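Local coordinates for geranylgeranyl pyrophosphate synthase (Corynebacterium glutamicum, PDB 3LMD), which probably makes long-chain prenyl diphosphates with magnesium as cofactor, as a dimeric all-helical member of the FPP/GGPP synthase family, at residues A38-A43 / K91-N96; K75-M80 / R341-F346; P79-L84 / D223-F228; E105-A110 / G201-S206; G152-S155 / D160-A163. All coordinates share one frame; numbering follows the deposited sequence.

Contact 1: A38-A43 / K91-N96; sequences ARINDA and KPLSEN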
# COMPACT_ATOMS: atom_id res chain seq x y z
N ALA A 38 -25.22 21.68 -12.04
CA ALA A 38 -25.39 22.06 -10.63
C ALA A 38 -25.34 20.86 -9.66
O ALA A 38 -24.72 20.93 -8.58
CB ALA A 38 -26.70 22.82 -10.44
N ARG A 39 -26.03 19.79 -10.03
CA ARG A 39 -26.10 18.58 -9.21
C ARG A 39 -24.70 17.97 -9.07
O ARG A 39 -24.26 17.64 -7.97
CB ARG A 39 -27.03 17.56 -9.87
CG ARG A 39 -28.52 17.88 -9.76
CD ARG A 39 -29.38 16.69 -10.19
NE ARG A 39 -28.96 16.09 -11.46
CZ ARG A 39 -29.39 16.48 -12.67
NH1 ARG A 39 -30.24 17.49 -12.78
NH2 ARG A 39 -28.96 15.87 -13.76
N ILE A 40 -24.00 17.87 -10.20
CA ILE A 40 -22.65 17.34 -10.24
C ILE A 40 -21.69 18.23 -9.43
O ILE A 40 -20.99 17.74 -8.56
CB ILE A 40 -22.17 17.18 -11.69
CG1 ILE A 40 -22.95 16.05 -12.38
CG2 ILE A 40 -20.68 16.90 -11.75
CD1 ILE A 40 -22.74 14.68 -11.77
N ASN A 41 -21.69 19.54 -9.69
CA ASN A 41 -20.90 20.49 -8.89
C ASN A 41 -21.12 20.36 -7.37
O ASN A 41 -20.15 20.32 -6.61
CB ASN A 41 -21.10 21.94 -9.34
CG ASN A 41 -20.37 22.25 -10.64
OD1 ASN A 41 -19.52 21.48 -11.09
ND2 ASN A 41 -20.71 23.37 -11.26
N ASP A 42 -22.37 20.27 -6.94
CA ASP A 42 -22.68 20.08 -5.51
C ASP A 42 -22.10 18.77 -4.97
O ASP A 42 -21.61 18.71 -3.85
CB ASP A 42 -24.19 20.03 -5.27
CG ASP A 42 -24.86 21.38 -5.48
OD1 ASP A 42 -24.14 22.36 -5.73
OD2 ASP A 42 -26.10 21.44 -5.38
N ALA A 43 -22.21 17.72 -5.75
CA ALA A 43 -21.68 16.44 -5.30
C ALA A 43 -20.13 16.47 -5.29
O ALA A 43 -19.52 15.85 -4.42
CB ALA A 43 -22.22 15.30 -6.14
N LYS A 91 -30.19 5.73 -7.38
CA LYS A 91 -29.77 6.64 -6.33
C LYS A 91 -28.49 7.39 -6.71
O LYS A 91 -27.44 7.16 -6.12
CB LYS A 91 -29.54 5.88 -5.03
CG LYS A 91 -30.67 4.88 -4.71
CD LYS A 91 -30.57 4.29 -3.32
CE LYS A 91 -31.92 3.74 -2.87
NZ LYS A 91 -31.84 3.03 -1.56
N PRO A 92 -28.59 8.30 -7.69
CA PRO A 92 -27.48 9.11 -8.19
C PRO A 92 -26.92 10.00 -7.12
O PRO A 92 -27.68 10.56 -6.32
CB PRO A 92 -28.12 10.00 -9.27
CG PRO A 92 -29.49 9.45 -9.52
CD PRO A 92 -29.88 8.58 -8.37
N LEU A 93 -25.60 10.13 -7.10
CA LEU A 93 -24.98 11.11 -6.23
C LEU A 93 -25.28 10.88 -4.74
O LEU A 93 -25.19 11.80 -3.94
CB LEU A 93 -25.38 12.53 -6.66
CG LEU A 93 -25.22 12.78 -8.16
CD1 LEU A 93 -25.79 14.17 -8.53
CD2 LEU A 93 -23.73 12.66 -8.59
N SER A 94 -25.61 9.66 -4.37
CA SER A 94 -25.98 9.37 -2.99
C SER A 94 -24.72 9.32 -2.13
O SER A 94 -23.60 9.46 -2.64
CB SER A 94 -26.70 8.04 -2.94
OG SER A 94 -25.85 7.02 -3.43
N GLU A 95 -24.89 9.10 -0.82
CA GLU A 95 -23.74 9.18 0.09
C GLU A 95 -22.67 8.11 -0.27
O GLU A 95 -21.46 8.36 -0.14
CB GLU A 95 -24.22 9.01 1.54
CG GLU A 95 -23.15 8.72 2.58
CD GLU A 95 -23.60 7.63 3.58
OE1 GLU A 95 -24.60 6.92 3.31
OE2 GLU A 95 -22.96 7.46 4.64
N ASN A 96 -23.11 6.93 -0.67
CA ASN A 96 -22.14 5.87 -0.99
C ASN A 96 -21.45 6.08 -2.35
O ASN A 96 -20.31 5.64 -2.54
CB ASN A 96 -22.78 4.51 -0.91
CG ASN A 96 -22.98 4.03 0.54
OD1 ASN A 96 -22.50 4.66 1.48
ND2 ASN A 96 -23.65 2.91 0.70
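Leu93 brings the apolar packing here, and it splits its two methyl groups between three residues of helix 34-55. CD1 rests against the base of Arg39, 3.9 Å from its CB. CD2 takes the other two partners, reaching Ile40 CD1 at 3.9 Å and Ala43 CB at the same distance. The CB of Ala43 is directed at the loop. That of Ile40 starts out away from it, and the side chain returns: CG1 sits beside the backbone N (chi1 -69°), and a second bend at chi2 brings CD1 to Leu93. The Ile40 and Leu93 side chains cross at about a right angle.

One backbone atom also takes part. Arg39 O lies 3.8 Å from Leu93 CD1, a plain van der Waals approach. This oxygen already accepts the helical bond from Ala43 N.

The contact seats the connection between helices 77-86 and 95-118 against an N-terminal helix of the all-alpha prenyl synthase fold. The connection makes a type II beta turn from Lys91 to Ser94, with Leu93 at its third position.

Polar bonds hold the turn itself. Ser94 OG donates to Lys91 O at 3.1 Å, and Ser94 N-caps the helix that follows. Leu93 N is bonded to Ser86 OG. Leu83 of helix 77-86 packs on Leu93, Ile40 and Ala43 alike.

Contact 2: K75-M80 / R341-F346; sequences KRFRPM and RNLATF
Leu343 places one methyl group on Phe77 and the other on Met80. CD1 lies 4.0 Å from Phe77 CE2 and 4.2 Å from Phe77 CZ. It meets the ring at its edge, near the ring plane. CD2 meets Met80 CE at 4.1 Å, and these two chains reach toward each other tip to tip. All three residues are buried, and the contact is purely apolar.

The helices stay well apart. The closest CA atoms, those of Phe77 and Leu343, are 10.8 Å from each other, and the side chains bridge that gap by extending. Phe77 holds CG opposite its backbone N, with chi1 at 177°. Met80 is extended through its first two torsions and then turns at chi3 (83°), which swings CE to the leucine.

Further out, Phe236 makes an edge-to-face pair with Phe77, and Ala26 of helix 21-27 also packs on that ring. Met44 of helix 34-55 packs on Met80. Before the helix, Arg76 is the N-cap residue. Its NE forms a salt bridge with Glu48 and its NH2 another with Glu105.

Segment 75-80 carries the Lys-Arg-Phe-Arg-Pro run, a form of the conserved basic motif of prenyl diphosphate synthases. In relatives this region helps to form the isopentenyl diphosphate pocket. The contact ties the helix beginning in that motif to the C-terminal helix 335-349.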
# COMPACT_ATOMS: atom_id res chain seq x y z
N LYS A 75 -9.80 20.47 -10.75
CA LYS A 75 -10.90 19.52 -10.97
C LYS A 75 -10.42 18.07 -11.14
O LYS A 75 -9.50 17.79 -11.90
CB LYS A 75 -11.82 19.97 -12.12
CG LYS A 75 -12.79 21.07 -11.71
CD LYS A 75 -13.92 21.24 -12.71
CE LYS A 75 -14.97 22.19 -12.17
NZ LYS A 75 -16.21 22.18 -12.99
N ARG A 76 -11.06 17.18 -10.39
CA ARG A 76 -10.63 15.78 -10.27
C ARG A 76 -11.45 14.89 -11.21
O ARG A 76 -12.61 14.57 -10.94
CB ARG A 76 -10.84 15.35 -8.83
CG ARG A 76 -10.17 16.29 -7.80
CD ARG A 76 -10.16 15.67 -6.41
NE ARG A 76 -9.53 16.56 -5.44
CZ ARG A 76 -8.23 16.54 -5.13
NH1 ARG A 76 -7.75 17.40 -4.25
NH2 ARG A 76 -7.43 15.62 -5.68
N PHE A 77 -10.85 14.48 -12.33
CA PHE A 77 -11.61 13.76 -13.35
C PHE A 77 -12.22 12.43 -12.88
O PHE A 77 -13.37 12.08 -13.24
CB PHE A 77 -10.75 13.47 -14.59
CG PHE A 77 -11.48 12.66 -15.62
CD1 PHE A 77 -11.32 11.28 -15.70
CD2 PHE A 77 -12.42 13.26 -16.43
CE1 PHE A 77 -12.06 10.52 -16.62
CE2 PHE A 77 -13.15 12.52 -17.34
CZ PHE A 77 -12.97 11.15 -17.43
N ARG A 78 -11.46 11.64 -12.13
CA ARG A 78 -11.95 10.30 -11.75
C ARG A 78 -13.21 10.34 -10.88
O ARG A 78 -14.18 9.61 -11.14
CB ARG A 78 -10.85 9.47 -11.12
CG ARG A 78 -9.72 9.22 -12.11
CD ARG A 78 -8.41 8.72 -11.46
NE ARG A 78 -7.39 8.57 -12.49
CZ ARG A 78 -6.70 9.58 -13.01
NH1 ARG A 78 -6.89 10.81 -12.54
NH2 ARG A 78 -5.79 9.37 -13.96
N PRO A 79 -13.20 11.18 -9.83
CA PRO A 79 -14.47 11.26 -9.08
C PRO A 79 -15.60 11.86 -9.91
O PRO A 79 -16.74 11.43 -9.77
CB PRO A 79 -14.13 12.12 -7.85
CG PRO A 79 -12.69 12.60 -8.03
CD PRO A 79 -12.05 11.80 -9.11
N MET A 80 -15.30 12.83 -10.77
CA MET A 80 -16.34 13.41 -11.63
C MET A 80 -16.98 12.33 -12.50
O MET A 80 -18.20 12.28 -12.66
CB MET A 80 -15.77 14.52 -12.55
CG MET A 80 -16.86 15.25 -13.36
SD MET A 80 -16.28 16.30 -14.76
CE MET A 80 -16.08 15.05 -16.03
N ARG A 341 -20.03 11.26 -23.92
CA ARG A 341 -19.58 11.20 -25.27
C ARG A 341 -18.75 12.42 -25.61
O ARG A 341 -17.71 12.30 -26.19
CB ARG A 341 -20.76 11.08 -26.23
CG ARG A 341 -20.39 10.65 -27.63
CD ARG A 341 -21.43 10.94 -28.68
NE ARG A 341 -22.75 10.42 -28.37
CZ ARG A 341 -23.12 9.17 -28.52
NH1 ARG A 341 -22.27 8.29 -28.95
NH2 ARG A 341 -24.34 8.81 -28.22
N ASN A 342 -19.22 13.58 -25.23
CA ASN A 342 -18.56 14.81 -25.59
C ASN A 342 -17.19 14.91 -24.99
O ASN A 342 -16.32 15.46 -25.58
CB ASN A 342 -19.36 16.02 -25.17
CG ASN A 342 -20.64 16.18 -25.96
OD1 ASN A 342 -21.50 16.95 -25.58
ND2 ASN A 342 -20.78 15.46 -27.04
N LEU A 343 -17.00 14.38 -23.82
CA LEU A 343 -15.69 14.47 -23.28
C LEU A 343 -14.66 13.58 -23.95
O LEU A 343 -13.51 13.91 -24.03
CB LEU A 343 -15.69 14.32 -21.79
CG LEU A 343 -15.99 13.03 -21.13
CD1 LEU A 343 -14.75 12.33 -21.00
CD2 LEU A 343 -16.52 13.34 -19.78
N ALA A 344 -15.13 12.46 -24.46
CA ALA A 344 -14.31 11.63 -25.31
C ALA A 344 -14.03 12.32 -26.62
O ALA A 344 -12.90 12.44 -27.00
CB ALA A 344 -14.94 10.33 -25.53
N THR A 345 -15.07 12.79 -27.27
CA THR A 345 -14.98 13.40 -28.57
C THR A 345 -14.10 14.62 -28.56
O THR A 345 -13.29 14.84 -29.41
CB THR A 345 -16.34 13.80 -29.09
OG1 THR A 345 -17.10 12.63 -29.35
CG2 THR A 345 -16.17 14.50 -30.33
N PHE A 346 -14.27 15.42 -27.55
CA PHE A 346 -13.51 16.65 -27.43
C PHE A 346 -12.02 16.32 -27.34
O PHE A 346 -11.17 17.02 -27.89
CB PHE A 346 -13.96 17.42 -26.18
CG PHE A 346 -13.20 18.71 -25.97
CD1 PHE A 346 -13.63 19.89 -26.56
CD2 PHE A 346 -12.06 18.73 -25.19
CE1 PHE A 346 -12.93 21.09 -26.37
CE2 PHE A 346 -11.35 19.92 -24.99
CZ PHE A 346 -11.79 21.10 -25.59

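Contact 3: P79-L84 / D223-F228; sequences PMFALL and DALKNF
The ring tip of Phe81 meets both the Leu225 carbonyl and the Phe228 ring on helix 219-246. Its first torsion decides this. With chi1 at 179° the ring stands opposite the backbone N and is thrown outward from helix 77-86. The CB itself does not aim at the other helix, but the end of the ring gets there.

Phe228 adopts the same first torsion, at 175°, and its CB does point across. The two aromatic side chains cross obliquely. CZ and CE1 of Phe81 each lie 3.9 Å from Phe228 CD2. Seen from Phe228, Phe81 CZ comes to the ring edge, near its plane.

At the Phe81 rim, CZ is 3.4 Å from Leu225 O and CE2 is 3.9 Å from it. The oxygen sits at the ring edge, in the ring plane. The leucine side chain adds a looser touch, with CD2 4.4 Å from Phe81 CE1.

Leu340 of helix 335-349 packs on Phe81, Leu225 and Phe228, so a third helix closes round the same cluster. On the outer side of helix 219-246, Asp223 forms a salt bridge with Arg330.

The join is buried and mostly hydrocarbon. Its polar element is the Leu225 oxygen facing the ring rim. Aromatic C-H groups carry a slight positive charge, and this approach is consistent with a weak electrostatic attraction added to the dispersion contact.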
# COMPACT_ATOMS: atom_id res chain seq x y z
N PRO A 79 -13.20 11.18 -9.83
CA PRO A 79 -14.47 11.26 -9.08
C PRO A 79 -15.60 11.86 -9.91
O PRO A 79 -16.74 11.43 -9.77
CB PRO A 79 -14.13 12.12 -7.85
CG PRO A 79 -12.69 12.60 -8.03
CD PRO A 79 -12.05 11.80 -9.11
N MET A 80 -15.30 12.83 -10.77
CA MET A 80 -16.34 13.41 -11.63
C MET A 80 -16.98 12.33 -12.50
O MET A 80 -18.20 12.28 -12.66
CB MET A 80 -15.77 14.52 -12.55
CG MET A 80 -16.86 15.25 -13.36
SD MET A 80 -16.28 16.30 -14.76
CE MET A 80 -16.08 15.05 -16.03
N PHE A 81 -16.14 11.46 -13.07
CA PHE A 81 -16.66 10.35 -13.87
C PHE A 81 -17.52 9.40 -13.04
O PHE A 81 -18.57 8.95 -13.50
CB PHE A 81 -15.51 9.58 -14.57
CG PHE A 81 -16.00 8.40 -15.40
CD1 PHE A 81 -17.08 8.55 -16.27
CD2 PHE A 81 -15.42 7.16 -15.27
CE1 PHE A 81 -17.53 7.45 -17.02
CE2 PHE A 81 -15.86 6.07 -16.05
CZ PHE A 81 -16.90 6.22 -16.91
N ALA A 82 -17.10 9.10 -11.81
CA ALA A 82 -17.92 8.25 -10.92
C ALA A 82 -19.31 8.89 -10.65
O ALA A 82 -20.35 8.19 -10.59
CB ALA A 82 -17.20 8.02 -9.57
N LEU A 83 -19.31 10.20 -10.46
CA LEU A 83 -20.58 10.92 -10.21
C LEU A 83 -21.49 10.88 -11.46
O LEU A 83 -22.69 10.63 -11.35
CB LEU A 83 -20.33 12.39 -9.80
CG LEU A 83 -19.51 12.67 -8.52
CD1 LEU A 83 -19.31 14.15 -8.24
CD2 LEU A 83 -20.05 11.98 -7.28
N LEU A 84 -20.91 11.13 -12.64
CA LEU A 84 -21.66 11.00 -13.90
C LEU A 84 -22.21 9.61 -14.08
O LEU A 84 -23.40 9.43 -14.43
CB LEU A 84 -20.78 11.43 -15.09
CG LEU A 84 -20.39 12.91 -15.08
CD1 LEU A 84 -19.35 13.21 -16.17
CD2 LEU A 84 -21.65 13.73 -15.32
N ASP A 223 -21.69 -2.36 -16.36
CA ASP A 223 -20.67 -2.93 -17.23
C ASP A 223 -20.29 -1.96 -18.36
O ASP A 223 -19.11 -1.81 -18.71
CB ASP A 223 -21.13 -4.27 -17.82
CG ASP A 223 -19.99 -5.05 -18.43
OD1 ASP A 223 -19.11 -5.50 -17.67
OD2 ASP A 223 -19.96 -5.20 -19.68
N ALA A 224 -21.29 -1.31 -18.96
CA ALA A 224 -21.02 -0.38 -20.05
C ALA A 224 -20.18 0.80 -19.57
O ALA A 224 -19.32 1.30 -20.30
CB ALA A 224 -22.34 0.12 -20.65
N LEU A 225 -20.47 1.31 -18.37
CA LEU A 225 -19.75 2.50 -17.87
C LEU A 225 -18.30 2.15 -17.49
O LEU A 225 -17.37 2.93 -17.72
CB LEU A 225 -20.49 3.11 -16.64
CG LEU A 225 -21.71 3.89 -17.19
CD1 LEU A 225 -22.88 3.89 -16.16
CD2 LEU A 225 -21.33 5.27 -17.59
N LYS A 226 -18.14 0.96 -16.94
CA LYS A 226 -16.82 0.43 -16.70
C LYS A 226 -15.99 0.38 -18.01
O LYS A 226 -14.86 0.88 -18.08
CB LYS A 226 -16.94 -0.98 -16.12
CG LYS A 226 -15.57 -1.61 -15.87
CD LYS A 226 -15.64 -3.03 -15.24
CE LYS A 226 -16.19 -4.04 -16.20
NZ LYS A 226 -15.52 -5.36 -15.98
N ASN A 227 -16.58 -0.23 -19.04
CA ASN A 227 -15.86 -0.43 -20.31
C ASN A 227 -15.61 0.90 -21.00
O ASN A 227 -14.58 1.10 -21.67
CB ASN A 227 -16.67 -1.37 -21.22
CG ASN A 227 -16.68 -2.82 -20.75
OD1 ASN A 227 -15.95 -3.21 -19.84
ND2 ASN A 227 -17.51 -3.63 -21.37
N PHE A 228 -16.55 1.83 -20.85
CA PHE A 228 -16.38 3.15 -21.42
C PHE A 228 -15.19 3.85 -20.74
O PHE A 228 -14.37 4.47 -21.39
CB PHE A 228 -17.64 4.00 -21.22
CG PHE A 228 -17.48 5.43 -21.68
CD1 PHE A 228 -17.53 5.73 -23.03
CD2 PHE A 228 -17.25 6.46 -20.76
CE1 PHE A 228 -17.37 7.05 -23.48
CE2 PHE A 228 -17.07 7.75 -21.18
CZ PHE A 228 -17.15 8.06 -22.55

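Contact 4: E105-A110 / G201-S206; sequences EITHLA and GVLIAS
Thr107 and His108 both receive Leu203, which crosses from helix 188-214 to helix 95-118. Glu105 comes first in the segment. Its OE2 lies at the edge of the His108 ring, in the ring plane.

At Thr107 the methyl group does the touching. CG2 is 4.2 Å from Leu203 CD1, a light apolar approach. The hydroxyl is engaged within its own helix, where Thr107 OG1 is bonded to Val103 O.

His108 is met near its backbone. Leu203 CD2 lies 3.7 Å from His108 CA and 3.8 Å from His108 CB. The imidazole has no share in this packing: with CG opposite the backbone N (chi1 170°), the ring leads away from Leu203 and toward Arg78. The CA atoms of His108 and Leu203 are 7.6 Å apart, the closest pair between the segments.

Helix 95-118 ends in the first aspartate-rich motif of the family, the DDxxD sequence. Asp115 and Asp119 of that motif bind calcium in a crystal structure of this protein. His108 lies about two turns before Asp115 on this helix, and their side chains are about 8 Å apart.

Leu203 also extends its chain to get there, with chi1 at -171°, and then forks at CG to serve both residues. Farther along, Ala110 packs on Leu147 of helix 132-157.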
# COMPACT_ATOMS: atom_id res chain seq x y z
N GLU A 105 -10.40 8.40 -5.86
CA GLU A 105 -9.41 9.48 -5.87
C GLU A 105 -8.24 9.26 -4.91
O GLU A 105 -7.10 9.62 -5.24
CB GLU A 105 -10.06 10.84 -5.61
CG GLU A 105 -9.06 11.98 -5.70
CD GLU A 105 -8.60 12.30 -7.13
OE1 GLU A 105 -8.98 11.60 -8.08
OE2 GLU A 105 -7.86 13.30 -7.31
N ILE A 106 -8.51 8.67 -3.74
CA ILE A 106 -7.43 8.39 -2.78
C ILE A 106 -6.48 7.37 -3.37
O ILE A 106 -5.26 7.43 -3.18
CB ILE A 106 -8.01 7.82 -1.46
CG1 ILE A 106 -8.68 8.95 -0.64
CG2 ILE A 106 -6.88 7.16 -0.65
CD1 ILE A 106 -9.50 8.41 0.61
N THR A 107 -7.05 6.40 -4.07
CA THR A 107 -6.21 5.37 -4.71
C THR A 107 -5.33 5.97 -5.79
O THR A 107 -4.13 5.64 -5.88
CB THR A 107 -7.09 4.26 -5.30
OG1 THR A 107 -7.80 3.64 -4.21
CG2 THR A 107 -6.22 3.20 -6.02
N HIS A 108 -5.92 6.87 -6.58
CA HIS A 108 -5.16 7.63 -7.55
C HIS A 108 -4.00 8.36 -6.90
O HIS A 108 -2.87 8.29 -7.39
CB HIS A 108 -6.10 8.63 -8.30
CG HIS A 108 -5.37 9.62 -9.14
ND1 HIS A 108 -4.50 9.24 -10.14
CD2 HIS A 108 -5.39 10.98 -9.13
CE1 HIS A 108 -4.00 10.33 -10.71
NE2 HIS A 108 -4.52 11.39 -10.11
N LEU A 109 -4.27 9.10 -5.82
CA LEU A 109 -3.21 9.85 -5.15
C LEU A 109 -2.12 8.93 -4.57
O LEU A 109 -0.92 9.23 -4.68
CB LEU A 109 -3.80 10.77 -4.04
CG LEU A 109 -4.75 11.83 -4.61
CD1 LEU A 109 -5.46 12.63 -3.47
CD2 LEU A 109 -3.98 12.78 -5.58
N ALA A 110 -2.52 7.83 -3.95
CA ALA A 110 -1.55 6.88 -3.35
C ALA A 110 -0.57 6.40 -4.41
O ALA A 110 0.63 6.34 -4.20
CB ALA A 110 -2.27 5.69 -2.70
N GLY A 201 -6.00 3.09 -17.52
CA GLY A 201 -7.38 2.74 -17.90
C GLY A 201 -8.16 2.12 -16.75
O GLY A 201 -9.36 2.43 -16.56
N VAL A 202 -7.51 1.23 -15.97
CA VAL A 202 -8.31 0.41 -15.05
C VAL A 202 -8.94 1.25 -13.95
O VAL A 202 -10.01 0.91 -13.43
CB VAL A 202 -7.55 -0.79 -14.35
CG1 VAL A 202 -7.22 -1.90 -15.33
CG2 VAL A 202 -6.32 -0.27 -13.56
N LEU A 203 -8.29 2.34 -13.58
CA LEU A 203 -8.84 3.14 -12.48
C LEU A 203 -9.98 4.04 -12.94
O LEU A 203 -10.92 4.32 -12.19
CB LEU A 203 -7.75 3.96 -11.80
CG LEU A 203 -8.10 4.69 -10.50
CD1 LEU A 203 -8.68 3.77 -9.39
CD2 LEU A 203 -6.77 5.35 -10.01
N ILE A 204 -9.91 4.50 -14.19
CA ILE A 204 -11.03 5.27 -14.74
C ILE A 204 -12.22 4.32 -14.94
O ILE A 204 -13.36 4.67 -14.60
CB ILE A 204 -10.61 5.97 -16.06
CG1 ILE A 204 -9.49 6.97 -15.76
CG2 ILE A 204 -11.78 6.71 -16.70
CD1 ILE A 204 -8.84 7.51 -17.03
N ALA A 205 -11.96 3.12 -15.45
CA ALA A 205 -12.97 2.07 -15.55
C ALA A 205 -13.60 1.82 -14.19
O ALA A 205 -14.81 1.66 -14.08
CB ALA A 205 -12.37 0.76 -16.13
N SER A 206 -12.76 1.79 -13.15
CA SER A 206 -13.24 1.55 -11.79
C SER A 206 -14.17 2.66 -11.30
O SER A 206 -15.13 2.39 -10.60
CB SER A 206 -12.04 1.41 -10.82
OG SER A 206 -12.50 1.36 -9.49

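Contact 5: G152-S155 / D160-A163; sequences GLMS and DTVA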
# COMPACT_ATOMS: atom_id res chain seq x y z
N GLY A 152 -10.60 1.94 5.09
CA GLY A 152 -11.61 2.33 6.09
C GLY A 152 -12.95 2.62 5.41
O GLY A 152 -14.00 2.08 5.82
N LEU A 153 -12.92 3.47 4.38
CA LEU A 153 -14.17 3.81 3.65
C LEU A 153 -14.78 2.59 2.95
O LEU A 153 -16.00 2.38 2.94
CB LEU A 153 -13.92 4.91 2.62
CG LEU A 153 -13.58 6.29 3.17
CD1 LEU A 153 -13.29 7.26 2.00
CD2 LEU A 153 -14.74 6.80 4.07
N MET A 154 -13.93 1.78 2.33
CA MET A 154 -14.42 0.55 1.65
C MET A 154 -15.09 -0.41 2.60
O MET A 154 -16.00 -1.13 2.20
CB MET A 154 -13.24 -0.20 0.95
CG MET A 154 -12.75 0.59 -0.26
SD MET A 154 -11.64 -0.42 -1.34
CE MET A 154 -10.94 -1.38 -0.14
N SER A 155 -14.64 -0.45 3.86
CA SER A 155 -15.31 -1.30 4.86
C SER A 155 -16.77 -0.91 5.06
O SER A 155 -17.58 -1.72 5.50
CB SER A 155 -14.58 -1.27 6.22
OG SER A 155 -14.85 -0.07 7.00
N ASP A 160 -18.13 -6.33 -2.10
CA ASP A 160 -18.01 -6.28 -3.56
C ASP A 160 -17.10 -5.12 -3.97
O ASP A 160 -16.37 -5.21 -4.96
CB ASP A 160 -19.39 -6.17 -4.21
CG ASP A 160 -20.26 -7.42 -3.97
OD1 ASP A 160 -19.73 -8.47 -3.53
OD2 ASP A 160 -21.47 -7.34 -4.24
N THR A 161 -17.16 -4.01 -3.22
CA THR A 161 -16.27 -2.88 -3.51
C THR A 161 -14.84 -3.27 -3.22
O THR A 161 -13.90 -2.94 -4.00
CB THR A 161 -16.67 -1.62 -2.69
OG1 THR A 161 -17.97 -1.20 -3.14
CG2 THR A 161 -15.63 -0.44 -2.86
N VAL A 162 -14.65 -3.98 -2.12
CA VAL A 162 -13.31 -4.40 -1.71
C VAL A 162 -12.71 -5.37 -2.77
O VAL A 162 -11.54 -5.26 -3.11
CB VAL A 162 -13.31 -5.08 -0.32
CG1 VAL A 162 -11.90 -5.58 0.08
CG2 VAL A 162 -13.83 -4.08 0.78
N ALA A 163 -13.52 -6.30 -3.26
CA ALA A 163 -13.07 -7.28 -4.25
C ALA A 163 -12.67 -6.55 -5.52
O ALA A 163 -11.63 -6.84 -6.14
CB ALA A 163 -14.21 -8.26 -4.56
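Met154 and Val162 have the closest CA atoms of the two segments, 6.1 Å apart, where helix 132-157 ends and helix 159-181 begins close after it.

Met154 supplies all the side-chain contacts from the first helix. Its CB is 3.9 Å from Val162 CG2. Its CG is 4.0 Å from Thr161 CG2. The thioether then curls back over the valine: chi3 is -32°, away from the usual staggered values, and CE settles 4.1 Å from Val162 CG2 and equally far from Val162 CA. Met154 thus crosses Val162 obliquely and touches it with both its base and its end.

The Thr161 methyl stands opposite its backbone N, on the side where Met154 CG passes. The hydroxyl points elsewhere and forms a hydrogen bond with His214 NE2. Each branch therefore has its own task, one apolar and one polar.

Within the first segment, Ser155 OG donates to Gly152 O at 2.6 Å. The side chain thereby folds back on its own helix, while the backbone bond from Ser155 N to the same oxygen is weak.

The second subunit lies alongside. Its Ser151 packs on Val162, and its Ser155 and Ala163 pack on Ala163 and Ser155 of this chain. The arrangement is a helical hairpin with a very short connection, part of the all-alpha prenyl synthase fold, set at the dimer interface.

The five contacts lie within one all-alpha bundle; contact 5 joins neighbouring helices, and the others close longer loops of the chain. Contacts 2 and 3 share helix 77-86 and lie 10 Å apart between centres; one links it to helix 335-349, the other to helix 219-246. Contact 1 touches contact 3 through Leu83 and Leu84, and its chain segments alternate with those of contacts 2 and 3. Contact 4 is nested within the loops of contacts 2 and 3, and packing of Phe77 on Ile204 connects it to contact 2. Contact 5 is nested deepest, its centre about 25 Å from that of contact 2. Together they run from N-terminal helices through the core to the dimer interface.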